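Local coordinates for protein AvrL567-A (Melampsora lini, PDB 2OPC) that is a flax rust avirulence protein, probably a secreted effector recognised by matching resistance proteins of the host plant, at residues H106-D111 with P116-I121. Residues are numbered along the deposited sequence; the frame is centred on the assembly and turned at random.
Sequences HLFEND and PDYIKI
F108 and Y118 form an isolated antiparallel bridge, a hydrogen-bonded pair that docks the loop 106-111 on the start of strand 118-125. Both bonds are short and nearly straight: F108 N reaches Y118 O at 2.8 Å, and Y118 N returns to F108 O at 2.9 Å. Strand 118-125 belongs to a four-stranded antiparallel sheet, where the backbone of I119 is hydrogen-bonded to F18 of the edge strand 16-19. The close side-chain packing is around the two rings, whose residues bury the most area here (104 and 85 Å²). F108 CB sits over one face of Y118, 3.4 Å from CZ, because Y118 CG lies between its backbone N and carbonyl carbon (chi1 58°), which swings the ring back over the bridge. The ring planes are 18° apart but slid, so they barely overlap. Instead, the extended K120 chain crosses the F108 ring and sets CE over its centre, 3.6 Å from the centroid; NZ adds an off-centre cation-pi contact.

The carboxylate ends of E109 and D117 are looser: E109 is exposed, its CB directed away from the strand, and its CG comes no nearer than 3.9 Å to D117 OD1. A water links that OD1 to N110 N. Another, at the Y118 ring edge, accepts from Y118 OH and donates to E109 O and D111 OD2. I112 N holds N110 OD1, while N110 ND2 donates to P116 O at 3.1 Å, the acceptor only 1° out of the amide plane.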
# COMPACT_ATOMS: atom_id res chain seq x y z
N HIS A 106 -7.64 9.39 -1.20
CA HIS A 106 -6.85 8.26 -1.70
C HIS A 106 -7.68 7.36 -2.61
O HIS A 106 -7.13 6.46 -3.23
CB HIS A 106 -6.44 7.34 -0.55
CG HIS A 106 -5.52 7.98 0.43
ND1 HIS A 106 -5.73 7.95 1.79
CD2 HIS A 106 -4.35 8.63 0.24
CE1 HIS A 106 -4.73 8.57 2.40
NE2 HIS A 106 -3.88 9.00 1.48
N LEU A 107 -9.00 7.58 -2.66
CA LEU A 107 -9.90 6.62 -3.29
C LEU A 107 -10.22 6.97 -4.72
O LEU A 107 -10.59 8.12 -5.02
CB LEU A 107 -11.23 6.52 -2.50
CG LEU A 107 -11.05 6.01 -1.07
CD1 LEU A 107 -12.35 6.21 -0.29
CD2 LEU A 107 -10.62 4.52 -1.07
N PHE A 108 -10.06 5.97 -5.58
CA PHE A 108 -10.39 6.08 -7.02
C PHE A 108 -11.62 5.24 -7.27
O PHE A 108 -11.75 4.14 -6.71
CB PHE A 108 -9.22 5.55 -7.86
CG PHE A 108 -8.00 6.43 -7.82
CD1 PHE A 108 -7.79 7.40 -8.81
CD2 PHE A 108 -7.08 6.30 -6.76
CE1 PHE A 108 -6.70 8.26 -8.75
CE2 PHE A 108 -5.97 7.15 -6.70
CZ PHE A 108 -5.75 8.11 -7.70
N GLU A 109 -12.52 5.73 -8.10
CA GLU A 109 -13.74 4.98 -8.34
C GLU A 109 -13.50 3.94 -9.36
O GLU A 109 -12.77 4.17 -10.32
CB GLU A 109 -14.90 5.90 -8.75
CG GLU A 109 -15.23 6.81 -7.60
CD GLU A 109 -16.55 7.47 -7.81
OE1 GLU A 109 -17.51 7.11 -7.10
OE2 GLU A 109 -16.64 8.32 -8.74
N ASN A 110 -14.16 2.80 -9.18
CA ASN A 110 -14.05 1.71 -10.15
C ASN A 110 -14.38 2.20 -11.56
O ASN A 110 -15.23 3.10 -11.80
CB ASN A 110 -14.95 0.54 -9.74
CG ASN A 110 -14.51 -0.77 -10.34
OD1 ASN A 110 -14.65 -1.00 -11.54
ND2 ASN A 110 -14.00 -1.67 -9.49
N ASP A 111 -13.68 1.60 -12.50
CA ASP A 111 -13.94 1.89 -13.90
C ASP A 111 -15.36 1.51 -14.30
O ASP A 111 -15.96 2.12 -15.18
CB ASP A 111 -12.91 1.15 -14.77
CG ASP A 111 -11.52 1.69 -14.59
OD1 ASP A 111 -10.56 0.88 -14.66
OD2 ASP A 111 -11.39 2.92 -14.38
N PRO A 116 -16.24 -1.93 -6.13
CA PRO A 116 -15.55 -1.16 -5.10
C PRO A 116 -14.56 -0.13 -5.65
O PRO A 116 -13.99 -0.28 -6.72
CB PRO A 116 -14.80 -2.25 -4.30
CG PRO A 116 -15.63 -3.44 -4.47
CD PRO A 116 -16.09 -3.38 -5.93
N ASP A 117 -14.31 0.88 -4.85
CA ASP A 117 -13.20 1.80 -5.13
C ASP A 117 -11.87 1.07 -4.93
O ASP A 117 -11.84 -0.03 -4.41
CB ASP A 117 -13.14 2.86 -4.08
CG ASP A 117 -14.27 3.75 -4.07
OD1 ASP A 117 -15.02 3.82 -5.12
OD2 ASP A 117 -14.39 4.42 -2.96
N TYR A 118 -10.78 1.74 -5.32
CA TYR A 118 -9.43 1.21 -5.05
C TYR A 118 -8.52 2.37 -4.63
O TYR A 118 -8.76 3.53 -4.89
CB TYR A 118 -8.84 0.47 -6.27
CG TYR A 118 -8.75 1.30 -7.52
CD1 TYR A 118 -7.55 1.93 -7.87
CD2 TYR A 118 -9.85 1.51 -8.35
CE1 TYR A 118 -7.45 2.70 -9.00
CE2 TYR A 118 -9.75 2.29 -9.51
CZ TYR A 118 -8.55 2.89 -9.84
OH TYR A 118 -8.44 3.69 -10.98
N ILE A 119 -7.41 1.97 -3.97
CA ILE A 119 -6.27 2.88 -3.79
C ILE A 119 -5.16 2.40 -4.73
O ILE A 119 -5.18 1.30 -5.27
CB ILE A 119 -5.76 2.94 -2.32
CG1 ILE A 119 -5.14 1.60 -1.85
CG2 ILE A 119 -6.91 3.38 -1.40
CD1 ILE A 119 -4.57 1.69 -0.44
N LYS A 120 -4.23 3.32 -4.98
CA LYS A 120 -3.03 3.02 -5.82
C LYS A 120 -1.80 3.08 -4.94
O LYS A 120 -1.48 4.15 -4.43
CB LYS A 120 -2.89 4.05 -6.93
CG LYS A 120 -4.01 4.05 -7.97
CD LYS A 120 -3.71 5.15 -9.06
CE LYS A 120 -4.83 5.32 -10.00
NZ LYS A 120 -4.39 6.26 -11.06
N ILE A 121 -1.10 1.94 -4.84
CA ILE A 121 0.11 1.86 -3.97
C ILE A 121 1.24 1.19 -4.71
O ILE A 121 1.05 0.43 -5.66
CB ILE A 121 -0.17 1.13 -2.62
CG1 ILE A 121 -0.83 -0.23 -2.88
CG2 ILE A 121 -1.03 2.05 -1.74
CD1 ILE A 121 -1.09 -1.07 -1.57
O HOH W 1 -4.53 5.85 -3.73
O HOH W 2 -10.73 4.29 -12.16
O HOH W 3 -16.25 2.43 -7.00